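Local coordinates for protein GDSL-like Lipase (Parabacteroides distasonis, PDB 3P94) that probably acts as a serine hydrolase of the GDSL-like lipase family, possibly a lysophospholipase, built on a flavodoxin-like fold, at residues Gly10-Ala15 and Phe49-Ile54; Asn24-Gly29 and Ile71-Lys76; Gln57-Met62 and Ile80-Asn85. All blocks are in the same frame, centred on the assembly; numbering follows the deposited sequence.

Overall arrangement
From the N terminus, the chain leads through Gly10-Ala15 and helix 13-16 into strand 23-29, the second strand across the parallel sheet. Contact 1 closes the loop that ends on edge strand 49-53. Contact 2 opens within that loop and closes beyond it, where helix 59-71 gives way to strand 75-81, so the two cross. Backbone hydrogen bonds between neighbouring strands 49-53 and 23-29 join them. Contact 3 follows contact 1 in series but crosses contact 2: it ties the start of helix 59-71 to the C-terminal end of strand 75-81 and helix 84-87. Met28 of contact 2 pairs with Leu81 in the sheet and packs on Met62, both of contact 3.

Contact 1: Gly10-Ala15 and Phe49-Ile54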
loop_
_atom_site.group_PDB
_atom_site.type_symbol
_atom_site.label_atom_id
_atom_site.label_comp_id
_atom_site.label_asym_id
_atom_site.label_seq_id
_atom_site.Cartn_x
_atom_site.Cartn_y
_atom_site.Cartn_z
ATOM N N GLY A 10 7.579 16.606 -1.239
ATOM C CA GLY A 10 6.843 17.753 -1.763
ATOM C C GLY A 10 5.409 17.471 -2.169
ATOM O O GLY A 10 4.604 18.397 -2.231
ATOM N N ARG A 11 5.061 16.198 -2.437
ATOM C CA ARG A 11 3.699 15.839 -2.842
ATOM C C ARG A 11 2.663 16.169 -1.746
ATOM O O ARG A 11 1.627 16.776 -2.059
ATOM C CB ARG A 11 3.613 14.356 -3.241
ATOM C CG ARG A 11 2.177 13.817 -3.487
ATOM C CD ARG A 11 1.531 14.275 -4.799
ATOM N NE ARG A 11 0.136 13.841 -4.876
ATOM C CZ ARG A 11 -0.258 12.660 -5.342
ATOM N NH1 ARG A 11 0.631 11.797 -5.820
ATOM N NH2 ARG A 11 -1.544 12.342 -5.357
ATOM N N TYR A 12 2.933 15.795 -0.483
ATOM C CA TYR A 12 1.960 16.043 0.590
ATOM C C TYR A 12 2.439 16.980 1.703
ATOM O O TYR A 12 1.710 17.150 2.686
ATOM C CB TYR A 12 1.544 14.718 1.221
ATOM C CG TYR A 12 0.749 13.830 0.286
ATOM C CD1 TYR A 12 -0.534 14.188 -0.123
ATOM C CD2 TYR A 12 1.244 12.597 -0.120
ATOM C CE1 TYR A 12 -1.288 13.358 -0.945
ATOM C CE2 TYR A 12 0.493 11.749 -0.928
ATOM C CZ TYR A 12 -0.765 12.142 -1.352
ATOM O OH TYR A 12 -1.509 11.317 -2.144
ATOM N N ALA A 13 3.633 17.599 1.562
ATOM C CA ALA A 13 4.175 18.504 2.589
ATOM C C ALA A 13 3.146 19.589 3.000
ATOM O O ALA A 13 2.930 19.804 4.188
ATOM C CB ALA A 13 5.454 19.159 2.090
ATOM N N GLU A 14 2.474 20.215 2.014
ATOM C CA GLU A 14 1.482 21.264 2.245
ATOM C C GLU A 14 0.190 20.701 2.824
ATOM O O GLU A 14 -0.337 21.268 3.788
ATOM C CB GLU A 14 1.209 22.061 0.954
ATOM C CG GLU A 14 2.333 23.012 0.582
ATOM C CD GLU A 14 2.719 24.031 1.640
ATOM O OE1 GLU A 14 1.817 24.630 2.268
ATOM O OE2 GLU A 14 3.939 24.223 1.846
ATOM N N ALA A 15 -0.314 19.594 2.250
ATOM C CA ALA A 15 -1.528 18.914 2.702
ATOM C C ALA A 15 -1.433 18.495 4.178
ATOM O O ALA A 15 -2.420 18.616 4.901
ATOM C CB ALA A 15 -1.791 17.704 1.839
ATOM N N PHE A 49 -10.334 9.091 6.619
ATOM C CA PHE A 49 -9.052 8.466 6.297
ATOM C C PHE A 49 -8.162 9.496 5.609
ATOM O O PHE A 49 -8.673 10.379 4.912
ATOM C CB PHE A 49 -9.226 7.219 5.398
ATOM C CG PHE A 49 -10.033 6.059 5.942
ATOM C CD1 PHE A 49 -10.164 5.857 7.314
ATOM C CD2 PHE A 49 -10.612 5.132 5.081
ATOM C CE1 PHE A 49 -10.888 4.768 7.812
ATOM C CE2 PHE A 49 -11.327 4.035 5.581
ATOM C CZ PHE A 49 -11.465 3.867 6.942
ATOM N N VAL A 50 -6.845 9.382 5.801
ATOM C CA VAL A 50 -5.876 10.287 5.186
ATOM C C VAL A 50 -5.208 9.521 4.044
ATOM O O VAL A 50 -4.589 8.490 4.287
ATOM C CB VAL A 50 -4.855 10.852 6.211
ATOM C CG1 VAL A 50 -3.800 11.711 5.526
ATOM C CG2 VAL A 50 -5.553 11.647 7.302
ATOM N N ASP A 51 -5.350 10.014 2.810
ATOM C CA ASP A 51 -4.794 9.375 1.615
ATOM C C ASP A 51 -3.364 9.874 1.383
ATOM O O ASP A 51 -3.146 11.060 1.143
ATOM C CB ASP A 51 -5.719 9.663 0.405
ATOM C CG ASP A 51 -5.187 9.321 -0.981
ATOM O OD1 ASP A 51 -4.223 8.499 -1.075
ATOM O OD2 ASP A 51 -5.758 9.837 -1.978
ATOM N N ARG A 52 -2.393 8.966 1.477
ATOM C CA ARG A 52 -0.990 9.310 1.273
ATOM C C ARG A 52 -0.334 8.379 0.234
ATOM O O ARG A 52 0.864 8.101 0.306
ATOM C CB ARG A 52 -0.222 9.329 2.618
ATOM C CG ARG A 52 -0.582 10.521 3.543
ATOM C CD ARG A 52 -0.176 11.858 2.914
ATOM N NE ARG A 52 -0.543 13.039 3.696
ATOM C CZ ARG A 52 -1.655 13.744 3.517
ATOM N NH1 ARG A 52 -2.546 13.376 2.609
ATOM N NH2 ARG A 52 -1.891 14.817 4.255
ATOM N N GLY A 53 -1.118 7.966 -0.767
ATOM C CA GLY A 53 -0.614 7.150 -1.868
ATOM C C GLY A 53 0.126 8.000 -2.885
ATOM O O GLY A 53 -0.282 9.133 -3.140
ATOM N N ILE A 54 1.246 7.503 -3.428
ATOM C CA ILE A 54 2.012 8.227 -4.463
ATOM C C ILE A 54 2.359 7.267 -5.594
ATOM O O ILE A 54 3.102 6.297 -5.376
ATOM C CB ILE A 54 3.284 8.956 -3.941
ATOM C CG1 ILE A 54 2.924 10.073 -2.934
ATOM C CG2 ILE A 54 4.064 9.575 -5.134
ATOM C CD1 ILE A 54 4.124 10.870 -2.355
HETATM O O HOH W 1 -3.999 11.484 -3.325
#
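The hydroxyl of Tyr12 is gripped from two directions: OH donates to Gly53 O at 2.7 Å, and it accepts a hydrogen from water 1, which also donates to Asp51 OD2 and so bridges the phenol to the carboxylate. Gly53 O and the water both lie in the plane of the ring and together hold the OH in place, while the rotation of the ring is restrained by the groups that sandwich it. Over one face, toward the rim, sits Arg11 CG. Over the opposite face comes Arg52, whose chain bends at chi2 (-65°) and thereby brings CD to 3.4 Å from Tyr12 CG. Beyond CD the guanidinium lies flat on the ring, the planes 11° apart and the centres 4.4 Å apart, with Arg52 NH1 3.5 Å from Tyr12 CD1. Val50 CG1 packs on the other face of the same guanidinium. The rotation of the Arg52 guanidinium is restrained by NH1 donating to Asp51 O at 2.8 Å, while NE is bonded to Asn16 OD1. Ile54 closes one flank: CG1 touches Tyr12 CE2 at 3.6 Å, and CD1 meets Arg11 CB at 3.6 Å. The far end of Arg11 is salt-bridged to Asp34. Asp51 OD1 accepts from Gly53 N, an Asx turn within Asp51-Gly53. The whole packs the N-terminal segment, with its short helix 13-16, against the outermost strand of the parallel sheet in this flavodoxin-like α/β fold.

Contact 2: Asn24-Gly29 and Ile71-Lys76; sequences NVVFMG and INLKPK
Asn24 and Pro75 approach to 4.9 Å between CA atoms near the N-terminal ends of two neighbouring parallel strands, and Lys76 N donates to Asn24 O at 2.8 Å in a bent bond (134° at the hydrogen). The same carbonyl oxygen has Lys76 CB at 3.3 Å and is also touched by Pro75 CB. Val26 carries the apolar part. With CG1 anti to the backbone N (chi1 166°), CG2 is the branch that faces the other segment, resting 3.8 Å from Pro75 CB and 4.0 Å from Leu73 CD1. Here the β-α-β crossover from strand 49-53 through helix 59-71 ends in strand 75-81, on the other side of strand 23-29. A type I turn from Ile71 to Lys74 ends the helix, and Lys74 leaves helical geometry with positive phi just before Pro75. Val70 of the helix and Val50 of the edge strand also pack on Val26. Farther out, the extended Lys76 chain passes Asn24, its CD 4.0 Å from Asn24 OD1, before NZ reaches Lys204 O. Asn24 ND2 bonds to the backbone O of Asn48, next to strand 49-53.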
loop_
_atom_site.group_PDB
_atom_site.type_symbol
_atom_site.label_atom_id
_atom_site.label_comp_id
_atom_site.label_asym_id
_atom_site.label_seq_id
_atom_site.Cartn_x
_atom_site.Cartn_y
_atom_site.Cartn_z
ATOM N N ASN A 24 -6.853 9.765 12.323
ATOM C CA ASN A 24 -7.520 8.481 12.475
ATOM C C ASN A 24 -6.709 7.354 11.808
ATOM O O ASN A 24 -5.971 6.642 12.495
ATOM C CB ASN A 24 -8.948 8.572 11.930
ATOM C CG ASN A 24 -9.751 7.300 12.004
ATOM O OD1 ASN A 24 -9.644 6.513 12.934
ATOM N ND2 ASN A 24 -10.587 7.078 11.017
ATOM N N VAL A 25 -6.841 7.193 10.479
ATOM C CA VAL A 25 -6.150 6.153 9.719
ATOM C C VAL A 25 -5.510 6.778 8.496
ATOM O O VAL A 25 -6.173 7.500 7.747
ATOM C CB VAL A 25 -7.093 4.977 9.296
ATOM C CG1 VAL A 25 -6.337 3.924 8.490
ATOM C CG2 VAL A 25 -7.794 4.330 10.493
ATOM N N VAL A 26 -4.237 6.469 8.275
ATOM C CA VAL A 26 -3.495 6.931 7.126
ATOM C C VAL A 26 -3.332 5.747 6.161
ATOM O O VAL A 26 -2.993 4.651 6.596
ATOM C CB VAL A 26 -2.133 7.538 7.562
ATOM C CG1 VAL A 26 -1.181 7.720 6.370
ATOM C CG2 VAL A 26 -2.343 8.863 8.300
ATOM N N PHE A 27 -3.614 5.963 4.874
ATOM C CA PHE A 27 -3.415 4.953 3.831
ATOM C C PHE A 27 -2.092 5.268 3.139
ATOM O O PHE A 27 -1.978 6.285 2.442
ATOM C CB PHE A 27 -4.588 4.923 2.823
ATOM C CG PHE A 27 -5.791 4.105 3.253
ATOM C CD1 PHE A 27 -6.495 4.427 4.405
ATOM C CD2 PHE A 27 -6.245 3.043 2.477
ATOM C CE1 PHE A 27 -7.592 3.663 4.805
ATOM C CE2 PHE A 27 -7.361 2.302 2.857
ATOM C CZ PHE A 27 -8.034 2.622 4.013
HETATM N N MSE A 28 -1.089 4.420 3.384
HETATM C CA MSE A 28 0.253 4.535 2.804
HETATM C C MSE A 28 0.312 3.590 1.600
HETATM O O MSE A 28 -0.066 2.412 1.703
HETATM C CB MSE A 28 1.302 4.200 3.911
HETATM C CG MSE A 28 2.749 4.123 3.449
HETATM SE SE MSE A 28 3.338 5.698 2.419
HETATM C CE MSE A 28 2.832 7.067 3.528
ATOM N N GLY A 29 0.733 4.117 0.455
ATOM C CA GLY A 29 0.815 3.294 -0.733
ATOM C C GLY A 29 1.393 3.919 -1.982
ATOM O O GLY A 29 1.977 5.011 -1.973
ATOM N N ILE A 71 4.132 9.032 10.588
ATOM C CA ILE A 71 4.532 9.296 11.989
ATOM C C ILE A 71 4.110 10.704 12.452
ATOM O O ILE A 71 3.466 10.828 13.500
ATOM C CB ILE A 71 6.052 9.074 12.218
ATOM C CG1 ILE A 71 6.462 7.596 11.890
ATOM C CG2 ILE A 71 6.452 9.485 13.656
ATOM C CD1 ILE A 71 7.921 7.283 11.798
ATOM N N ASN A 72 4.453 11.752 11.676
ATOM C CA ASN A 72 4.150 13.134 12.056
ATOM C C ASN A 72 2.645 13.456 12.073
ATOM O O ASN A 72 2.261 14.452 12.698
ATOM C CB ASN A 72 4.908 14.115 11.181
ATOM C CG ASN A 72 6.410 14.111 11.443
ATOM O OD1 ASN A 72 6.908 13.531 12.416
ATOM N ND2 ASN A 72 7.175 14.747 10.564
ATOM N N LEU A 73 1.801 12.593 11.469
ATOM C CA LEU A 73 0.347 12.797 11.489
ATOM C C LEU A 73 -0.290 12.128 12.719
ATOM O O LEU A 73 -1.481 12.299 12.953
ATOM C CB LEU A 73 -0.311 12.298 10.184
ATOM C CG LEU A 73 0.125 13.004 8.878
ATOM C CD1 LEU A 73 -0.670 12.494 7.712
ATOM C CD2 LEU A 73 -0.025 14.529 8.958
ATOM N N LYS A 74 0.517 11.391 13.517
ATOM C CA LYS A 74 0.107 10.669 14.733
ATOM C C LYS A 74 -1.252 9.909 14.549
ATOM O O LYS A 74 -2.194 10.162 15.300
ATOM C CB LYS A 74 0.039 11.645 15.936
ATOM C CG LYS A 74 1.398 12.233 16.318
ATOM C CD LYS A 74 1.257 13.296 17.397
ATOM C CE LYS A 74 2.584 13.693 17.988
ATOM N NZ LYS A 74 2.395 14.592 19.159
ATOM N N PRO A 75 -1.400 9.002 13.554
ATOM C CA PRO A 75 -2.684 8.298 13.407
ATOM C C PRO A 75 -2.837 7.148 14.392
ATOM O O PRO A 75 -1.857 6.694 14.962
ATOM C CB PRO A 75 -2.615 7.765 11.974
ATOM C CG PRO A 75 -1.170 7.480 11.771
ATOM C CD PRO A 75 -0.427 8.542 12.540
ATOM N N LYS A 76 -4.067 6.647 14.545
ATOM C CA LYS A 76 -4.359 5.468 15.362
ATOM C C LYS A 76 -3.784 4.243 14.651
ATOM O O LYS A 76 -3.221 3.349 15.290
ATOM C CB LYS A 76 -5.877 5.303 15.563
ATOM C CG LYS A 76 -6.523 6.376 16.435
ATOM C CD LYS A 76 -8.009 6.107 16.606
ATOM C CE LYS A 76 -8.639 7.091 17.553
ATOM N NZ LYS A 76 -9.976 6.639 17.990
#

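Contact 3: Gln57-Met62 and Ile80-Asn85; sequences QTTSEM and ILAGIN
Asn85 reaches across to Gln57 atom by atom: CB lies 3.3 Å from Gln57 O and 3.9 Å from Thr58 CG2, CG passes the same oxygen, and at the tip ND2 donates to Gln57 O at 2.9 Å. That bond is fairly straight, 162° at the hydrogen, and the oxygen lies in the plane of the Asn85 amide, although the donor stands above the plane of the Gln57 carbonyl. Water 2 grips this oxygen as well and accepts from Gly83 N and Asn85 N at the start of helix 84-87. Thr58 opens helix 59-71 with a capping box: Thr58 N donates to Glu61 OE1, and Thr58 OG1 caps Ser60 N. In a further bond Thr58 OG1 donates to Glu61 OE1 at 2.7 Å, from the opposite face of the carboxylate. Thr58 CG2 lies 3.7 Å from Asn85 C. An alanine at Thr58 would probably leave Ser60 N without its cap and Glu61 OE1 with only the backbone N as donor here, and open a gap beside Asn85. Further along helix 59-71, SE of the selenomethionine at Met62 comes unusually close to Ala82 CB, a contact doubtful in detail, and Thr59 CG2 packs on Ala82 and Gly83. Asn85 also touches Ser31, the probable nucleophile. As in the GxND block of SGNH hydrolases, where the asparagine helps form the oxyanion hole, the bond to Gln57 O is likely to fix its amide orientation at the active site.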
loop_
_atom_site.group_PDB
_atom_site.type_symbol
_atom_site.label_atom_id
_atom_site.label_comp_id
_atom_site.label_asym_id
_atom_site.label_seq_id
_atom_site.Cartn_x
_atom_site.Cartn_y
_atom_site.Cartn_z
ATOM N N GLN A 57 5.774 4.697 -6.558
ATOM C CA GLN A 57 6.681 4.525 -5.426
ATOM C C GLN A 57 6.894 3.065 -5.035
ATOM O O GLN A 57 5.983 2.240 -5.141
ATOM C CB GLN A 57 6.195 5.310 -4.207
ATOM C CG GLN A 57 6.398 6.812 -4.368
ATOM C CD GLN A 57 6.730 7.514 -3.074
ATOM O OE1 GLN A 57 6.368 7.069 -1.982
ATOM N NE2 GLN A 57 7.460 8.624 -3.171
ATOM N N THR A 58 8.108 2.771 -4.575
ATOM C CA THR A 58 8.485 1.458 -4.066
ATOM C C THR A 58 8.524 1.562 -2.536
ATOM O O THR A 58 8.367 2.662 -1.987
ATOM C CB THR A 58 9.820 0.964 -4.656
ATOM O OG1 THR A 58 10.925 1.600 -4.002
ATOM C CG2 THR A 58 9.902 1.088 -6.173
ATOM N N THR A 59 8.776 0.435 -1.852
ATOM C CA THR A 59 8.862 0.414 -0.377
ATOM C C THR A 59 10.027 1.294 0.123
ATOM O O THR A 59 9.966 1.760 1.259
ATOM C CB THR A 59 8.994 -1.017 0.133
ATOM O OG1 THR A 59 10.175 -1.599 -0.404
ATOM C CG2 THR A 59 7.756 -1.882 -0.174
ATOM N N SER A 60 11.076 1.527 -0.725
ATOM C CA SER A 60 12.229 2.352 -0.347
ATOM C C SER A 60 11.821 3.825 -0.146
ATOM O O SER A 60 12.122 4.380 0.909
ATOM C CB SER A 60 13.353 2.228 -1.368
ATOM O OG SER A 60 13.963 0.954 -1.263
ATOM N N GLU A 61 11.104 4.444 -1.117
ATOM C CA GLU A 61 10.650 5.842 -0.979
ATOM C C GLU A 61 9.680 5.955 0.173
ATOM O O GLU A 61 9.707 6.922 0.928
ATOM C CB GLU A 61 9.990 6.380 -2.259
ATOM C CG GLU A 61 10.943 6.499 -3.441
ATOM C CD GLU A 61 10.867 5.346 -4.426
ATOM O OE1 GLU A 61 10.425 4.239 -4.037
ATOM O OE2 GLU A 61 11.213 5.567 -5.607
HETATM N N MSE A 62 8.840 4.937 0.321
HETATM C CA MSE A 62 7.840 4.904 1.366
HETATM C C MSE A 62 8.463 4.870 2.757
HETATM O O MSE A 62 8.001 5.612 3.637
HETATM C CB MSE A 62 6.914 3.714 1.141
HETATM C CG MSE A 62 5.927 3.964 0.043
HETATM SE SE MSE A 62 4.717 2.474 0.001
HETATM C CE MSE A 62 4.771 2.212 -1.963
ATOM N N ILE A 80 -1.009 -0.217 5.051
ATOM C CA ILE A 80 0.093 -0.250 4.097
ATOM C C ILE A 80 -0.191 -1.234 2.957
ATOM O O ILE A 80 -0.386 -2.419 3.197
ATOM C CB ILE A 80 1.462 -0.575 4.791
ATOM C CG1 ILE A 80 1.787 0.434 5.924
ATOM C CG2 ILE A 80 2.615 -0.655 3.751
ATOM C CD1 ILE A 80 2.933 -0.006 6.897
ATOM N N LEU A 81 -0.164 -0.730 1.723
ATOM C CA LEU A 81 -0.281 -1.523 0.512
ATOM C C LEU A 81 0.893 -1.121 -0.368
ATOM O O LEU A 81 0.879 -0.053 -0.968
ATOM C CB LEU A 81 -1.643 -1.352 -0.187
ATOM C CG LEU A 81 -1.798 -2.058 -1.563
ATOM C CD1 LEU A 81 -1.623 -3.573 -1.446
ATOM C CD2 LEU A 81 -3.150 -1.742 -2.162
ATOM N N ALA A 82 1.943 -1.952 -0.371
ATOM C CA ALA A 82 3.192 -1.635 -1.057
ATOM C C ALA A 82 3.975 -2.880 -1.457
ATOM O O ALA A 82 3.815 -3.934 -0.852
ATOM C CB ALA A 82 4.057 -0.780 -0.131
ATOM N N GLY A 83 4.841 -2.721 -2.453
ATOM C CA GLY A 83 5.707 -3.794 -2.925
ATOM C C GLY A 83 5.633 -4.106 -4.405
ATOM O O GLY A 83 6.608 -4.628 -4.954
ATOM N N ILE A 84 4.488 -3.813 -5.069
ATOM C CA ILE A 84 4.348 -4.134 -6.492
ATOM C C ILE A 84 5.361 -3.355 -7.357
ATOM O O ILE A 84 5.901 -3.930 -8.305
ATOM C CB ILE A 84 2.889 -3.995 -7.033
ATOM C CG1 ILE A 84 2.714 -4.747 -8.367
ATOM C CG2 ILE A 84 2.449 -2.535 -7.205
ATOM C CD1 ILE A 84 2.938 -6.248 -8.334
ATOM N N ASN A 85 5.639 -2.081 -7.032
ATOM C CA ASN A 85 6.588 -1.309 -7.850
ATOM C C ASN A 85 8.036 -1.761 -7.591
ATOM O O ASN A 85 8.871 -1.617 -8.475
ATOM C CB ASN A 85 6.407 0.182 -7.662
ATOM C CG ASN A 85 5.070 0.643 -8.199
ATOM O OD1 ASN A 85 4.628 0.276 -9.295
ATOM N ND2 ASN A 85 4.384 1.436 -7.433
HETATM O O HOH W 2 4.975 -0.443 -4.493
#